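Local coordinates for DegV domain-containing protein spr0652 (Streptococcus pneumoniae, PDB 6CNG), which binds linoleic acid and probably other long-chain fatty acids, and may take part in lipid transport or fatty acid metabolism, at residues 104-108 with 109-113; 117-120 with 121-125. All blocks are in the same frame, centred on the assembly; numbering follows the deposited sequence.

Contact 1 of 2, residues 104-108 with 109-113; sequences VTITG and TLSGS. With EIC (linoleic acid), chain C.
Thr107 meets Thr109 across a tight turn. Its OG1 accepts the backbone N of Thr109 at 3.1 Å, with an N-H...O angle of 154°. OG1 reaches forward because it stands opposite the backbone N of Thr107 (chi1 165°), and its own proton goes to Gly217 O, its stronger partner. The hydroxyl of Thr109 bonds to Thr216 O, so both threonines tie the turn to one neighbouring loop. The carbonyl of Thr107 takes weak bonds from the backbone N atoms of Leu110 and Ser111. Gly108 lies at the bend, where its CA makes a C-H...O contact with Ser111 O (3.4 Å). Thr107 CG2 faces the fatty acid and comes within 3.8 Å of EIC C18, the methyl end of the chain. Leu110 CB lies 4.0 Å from the same CG2. At the other end of the lipid, Ser111 OG donates to carboxylate oxygen O1 of EIC at 2.9 Å. The same OG accepts from Ser113 N at 3.0 Å, making an ST turn into the helix. Water 1 sits within bonding distance of Ile106 O and Ser111 O and links the two limbs. This loop between strand and helix forms part of the fatty acid pocket of the DegV fold.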
loop_
_atom_site.group_PDB
_atom_site.type_symbol
_atom_site.label_atom_id
_atom_site.label_comp_id
_atom_site.label_asym_id
_atom_site.label_seq_id
_atom_site.Cartn_x
_atom_site.Cartn_y
_atom_site.Cartn_z
ATOM N N VAL A 104 7.358 -1.291 -7.689
ATOM C CA VAL A 104 6.268 -0.445 -7.243
ATOM C C VAL A 104 6.631 0.063 -5.865
ATOM O O VAL A 104 6.872 -0.727 -4.951
ATOM C CB VAL A 104 4.950 -1.226 -7.190
ATOM C CG1 VAL A 104 3.784 -0.304 -6.909
ATOM C CG2 VAL A 104 4.749 -1.972 -8.465
ATOM N N THR A 105 6.636 1.371 -5.708
ATOM C CA THR A 105 6.836 1.994 -4.424
ATOM C C THR A 105 5.552 2.613 -3.897
ATOM O O THR A 105 4.621 2.943 -4.625
ATOM C CB THR A 105 7.904 3.083 -4.482
ATOM O OG1 THR A 105 7.379 4.236 -5.142
ATOM C CG2 THR A 105 9.106 2.590 -5.194
ATOM N N ILE A 106 5.528 2.749 -2.589
ATOM C CA ILE A 106 4.572 3.602 -1.945
ATOM C C ILE A 106 4.740 5.030 -2.469
ATOM O O ILE A 106 5.780 5.407 -3.039
ATOM C CB ILE A 106 4.893 3.473 -0.443
ATOM C CG1 ILE A 106 3.657 3.734 0.422
ATOM C CG2 ILE A 106 6.133 4.341 -0.083
ATOM C CD1 ILE A 106 3.861 3.501 1.931
ATOM N N THR A 107 3.680 5.825 -2.299
ATOM C CA THR A 107 3.654 7.200 -2.772
ATOM C C THR A 107 4.991 7.905 -2.587
ATOM O O THR A 107 5.500 8.021 -1.474
ATOM C CB THR A 107 2.577 8.003 -2.055
ATOM O OG1 THR A 107 2.820 9.391 -2.289
ATOM C CG2 THR A 107 2.556 7.719 -0.573
ATOM N N GLY A 108 5.540 8.388 -3.680
ATOM C CA GLY A 108 6.775 9.128 -3.613
ATOM C C GLY A 108 6.629 10.530 -3.099
ATOM O O GLY A 108 7.610 11.265 -3.051
ATOM N N THR A 109 5.420 10.942 -2.749
ATOM C CA THR A 109 5.238 12.256 -2.160
ATOM C C THR A 109 5.414 12.235 -0.655
ATOM O O THR A 109 5.915 13.205 -0.088
ATOM C CB THR A 109 3.851 12.780 -2.496
ATOM O OG1 THR A 109 3.643 12.704 -3.905
ATOM C CG2 THR A 109 3.717 14.227 -2.081
ATOM N N LEU A 110 5.021 11.148 -0.003
ATOM C CA LEU A 110 5.128 11.035 1.438
ATOM C C LEU A 110 6.334 10.227 1.896
ATOM O O LEU A 110 6.604 10.191 3.094
ATOM C CB LEU A 110 3.855 10.411 2.010
ATOM C CG LEU A 110 2.537 11.131 1.750
ATOM C CD1 LEU A 110 1.407 10.370 2.333
ATOM C CD2 LEU A 110 2.544 12.528 2.288
ATOM N N SER A 111 7.053 9.584 0.985
ATOM C CA SER A 111 8.206 8.781 1.338
ATOM C C SER A 111 9.231 8.876 0.223
ATOM O O SER A 111 8.887 9.011 -0.950
ATOM C CB SER A 111 7.848 7.313 1.559
ATOM O OG SER A 111 9.013 6.491 1.537
ATOM N N GLY A 112 10.498 8.798 0.616
ATOM C CA GLY A 112 11.590 8.788 -0.322
ATOM C C GLY A 112 11.877 7.443 -0.941
ATOM O O GLY A 112 12.895 7.263 -1.611
ATOM N N SER A 113 10.992 6.481 -0.734
ATOM C CA SER A 113 11.189 5.163 -1.315
ATOM C C SER A 113 11.346 5.260 -2.825
ATOM O O SER A 113 12.254 4.666 -3.412
ATOM C CB SER A 113 9.998 4.280 -0.938
ATOM O OG SER A 113 10.189 2.962 -1.380
HETATM C C1 EIC C . 9.031 6.693 5.248
HETATM C C2 EIC C . 7.671 6.036 5.041
HETATM C C3 EIC C . 6.504 6.986 5.189
HETATM C C4 EIC C . 5.220 6.370 4.683
HETATM C C5 EIC C . 4.065 7.347 4.731
HETATM C C6 EIC C . 2.796 6.768 4.114
HETATM C C7 EIC C . 2.089 5.742 5.010
HETATM C C8 EIC C . 0.933 5.084 4.280
HETATM C C9 EIC C . 0.370 4.006 5.175
HETATM C C10 EIC C . -0.673 4.228 5.945
HETATM C C11 EIC C . -1.376 5.577 6.012
HETATM C C12 EIC C . -2.861 5.262 5.906
HETATM C C13 EIC C . -3.694 5.848 5.073
HETATM C C14 EIC C . -3.260 6.952 4.131
HETATM C C15 EIC C . -2.721 6.393 2.816
HETATM C C16 EIC C . -2.328 7.543 1.901
HETATM C C17 EIC C . -1.643 7.052 0.659
HETATM C C18 EIC C . -1.236 8.234 -0.191
HETATM O O1 EIC C . 9.752 7.023 4.268
HETATM O O2 EIC C . 9.430 6.907 6.419
HETATM O O HOH W 1 8.106 6.641 -1.996
#

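Contact 2 of 2, residues 117-120 with 121-125; sequences AQLA and KNIYL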
loop_
_atom_site.group_PDB
_atom_site.type_symbol
_atom_site.label_atom_id
_atom_site.label_comp_id
_atom_site.label_asym_id
_atom_site.label_seq_id
_atom_site.Cartn_x
_atom_site.Cartn_y
_atom_site.Cartn_z
ATOM N N ALA A 117 14.425 4.325 -5.349
ATOM C CA ALA A 117 14.211 3.372 -6.422
ATOM C C ALA A 117 14.623 3.959 -7.749
ATOM O O ALA A 117 15.155 3.255 -8.599
ATOM C CB ALA A 117 12.740 2.972 -6.472
ATOM N N GLN A 118 14.361 5.233 -7.957
ATOM C CA GLN A 118 14.744 5.855 -9.210
ATOM C C GLN A 118 16.244 5.835 -9.368
ATOM O O GLN A 118 16.763 5.587 -10.463
ATOM C CB GLN A 118 14.252 7.288 -9.249
ATOM C CG GLN A 118 12.771 7.438 -9.473
ATOM C CD GLN A 118 12.317 8.893 -9.389
ATOM O OE1 GLN A 118 12.579 9.577 -8.399
ATOM N NE2 GLN A 118 11.616 9.360 -10.419
ATOM N N LEU A 119 16.955 6.093 -8.283
ATOM C CA LEU A 119 18.407 6.105 -8.342
ATOM C C LEU A 119 18.953 4.700 -8.541
ATOM O O LEU A 119 19.841 4.488 -9.358
ATOM C CB LEU A 119 18.958 6.741 -7.075
ATOM C CG LEU A 119 20.484 6.765 -6.997
ATOM C CD1 LEU A 119 21.141 7.474 -8.152
ATOM C CD2 LEU A 119 20.886 7.387 -5.721
ATOM N N ALA A 120 18.437 3.733 -7.795
ATOM C CA ALA A 120 18.859 2.353 -7.952
ATOM C C ALA A 120 18.736 1.895 -9.393
ATOM O O ALA A 120 19.624 1.209 -9.913
ATOM C CB ALA A 120 18.005 1.474 -7.051
ATOM N N LYS A 121 17.634 2.253 -10.056
ATOM C CA LYS A 121 17.456 1.844 -11.442
ATOM C C LYS A 121 18.584 2.379 -12.294
ATOM O O LYS A 121 19.180 1.649 -13.085
ATOM C CB LYS A 121 16.115 2.327 -12.023
ATOM C CG LYS A 121 16.057 2.235 -13.572
ATOM C CD LYS A 121 14.731 2.652 -14.180
ATOM C CE LYS A 121 14.767 2.577 -15.732
ATOM N NZ LYS A 121 13.496 2.932 -16.415
ATOM N N ASN A 122 18.837 3.671 -12.187
ATOM C CA ASN A 122 19.867 4.290 -13.004
ATOM C C ASN A 122 21.249 3.748 -12.680
ATOM O O ASN A 122 22.086 3.644 -13.573
ATOM C CB ASN A 122 19.797 5.802 -12.828
ATOM C CG ASN A 122 18.553 6.395 -13.447
ATOM O OD1 ASN A 122 18.031 5.886 -14.431
ATOM N ND2 ASN A 122 18.069 7.472 -12.865
ATOM N N ILE A 123 21.500 3.378 -11.423
ATOM C CA ILE A 123 22.793 2.839 -11.033
ATOM C C ILE A 123 22.953 1.434 -11.562
ATOM O O ILE A 123 24.010 1.065 -12.073
ATOM C CB ILE A 123 22.942 2.864 -9.503
ATOM C CG1 ILE A 123 23.039 4.294 -8.958
ATOM C CG2 ILE A 123 24.157 2.051 -9.076
ATOM C CD1 ILE A 123 24.310 5.038 -9.367
ATOM N N TYR A 124 21.921 0.618 -11.440
ATOM C CA TYR A 124 22.050 -0.761 -11.877
ATOM C C TYR A 124 22.320 -0.840 -13.369
ATOM O O TYR A 124 23.169 -1.619 -13.809
ATOM C CB TYR A 124 20.783 -1.527 -11.538
ATOM C CG TYR A 124 20.931 -3.042 -11.513
ATOM C CD1 TYR A 124 21.477 -3.697 -10.421
ATOM C CD2 TYR A 124 20.475 -3.807 -12.554
ATOM C CE1 TYR A 124 21.569 -5.076 -10.395
ATOM C CE2 TYR A 124 20.564 -5.156 -12.536
ATOM C CZ TYR A 124 21.094 -5.795 -11.456
ATOM O OH TYR A 124 21.190 -7.152 -11.470
ATOM N N LEU A 125 21.587 -0.064 -14.169
ATOM C CA LEU A 125 21.734 -0.102 -15.616
ATOM C C LEU A 125 23.087 0.393 -16.083
ATOM O O LEU A 125 23.422 0.222 -17.252
ATOM C CB LEU A 125 20.647 0.719 -16.297
ATOM C CG LEU A 125 19.230 0.188 -16.104
ATOM C CD1 LEU A 125 18.243 0.952 -16.962
ATOM C CD2 LEU A 125 19.175 -1.252 -16.423
#
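Ala117 opens the contact with its carbonyl, which accepts the backbone N of Lys121 at 3.0 Å. Lys121 CB rests 3.7 Å from that same Ala117 O. Beyond it the lysine chain is fully extended, with CG opposite the backbone N (chi1 165°). This carries NZ away from the turn to the carbonyl of Ile133 on strand 132-137.

Gln118 offers its carbonyl to Asn122 N in a weak bond of 3.3 Å. Asn122 CG lies past the end of this carbonyl, 3.6 Å from Gln118 O. Its ND2 is close too, but the angle is too poor for a bond.

Leu119 makes the apolar side-chain contact. Its side chain and that of Ile123 run side by side and point the same way, and CD1 of Leu119 touches CG1 of Ile123 at 3.8 Å. The carbonyl of Leu119 receives Ile123 N at 2.9 Å, nearly in line with its C=O.

Ala120 O accepts Tyr124 N at 2.8 Å. Tyr124 CB lies 3.4 Å from this oxygen, and its ring leads away to stack on His128 and meet Phe95 edge-to-face. The methyls of Ala117 and Ala120 both pack on Tyr91 of helix 88-95.

Each carbonyl of 117-120 thus receives the N-H four residues on, weakly at Gln118, as in a regular alpha helix. The two alanines and Tyr124 give the helix a buried, largely apolar side. Leu119 and Ile123 pair on an exposed part of its surface, and Lys121 adds a polar tie to the neighbouring strand.

Overall arrangement
From the N terminus, strand 100-105 runs into contact 1, which closes the loop joining it to helix 113-127. Contact 2 follows within that helix. The two lie in series, with neither nesting nor crossing, and their centres are about 15 Å apart. They still touch, because Thr105 CG2 packs on Ala117 CB at 3.9 Å as the helix folds back beside its strand. Strand 132-137 comes next and pairs parallel with strand 100-105, completing a beta-alpha-beta crossover. The loop of contact 1, which follows the strand, reaches the lipid. Contact 2 is internal to the helix, whose buried side packs on helix 88-95 and on strands 100-105 and 132-137.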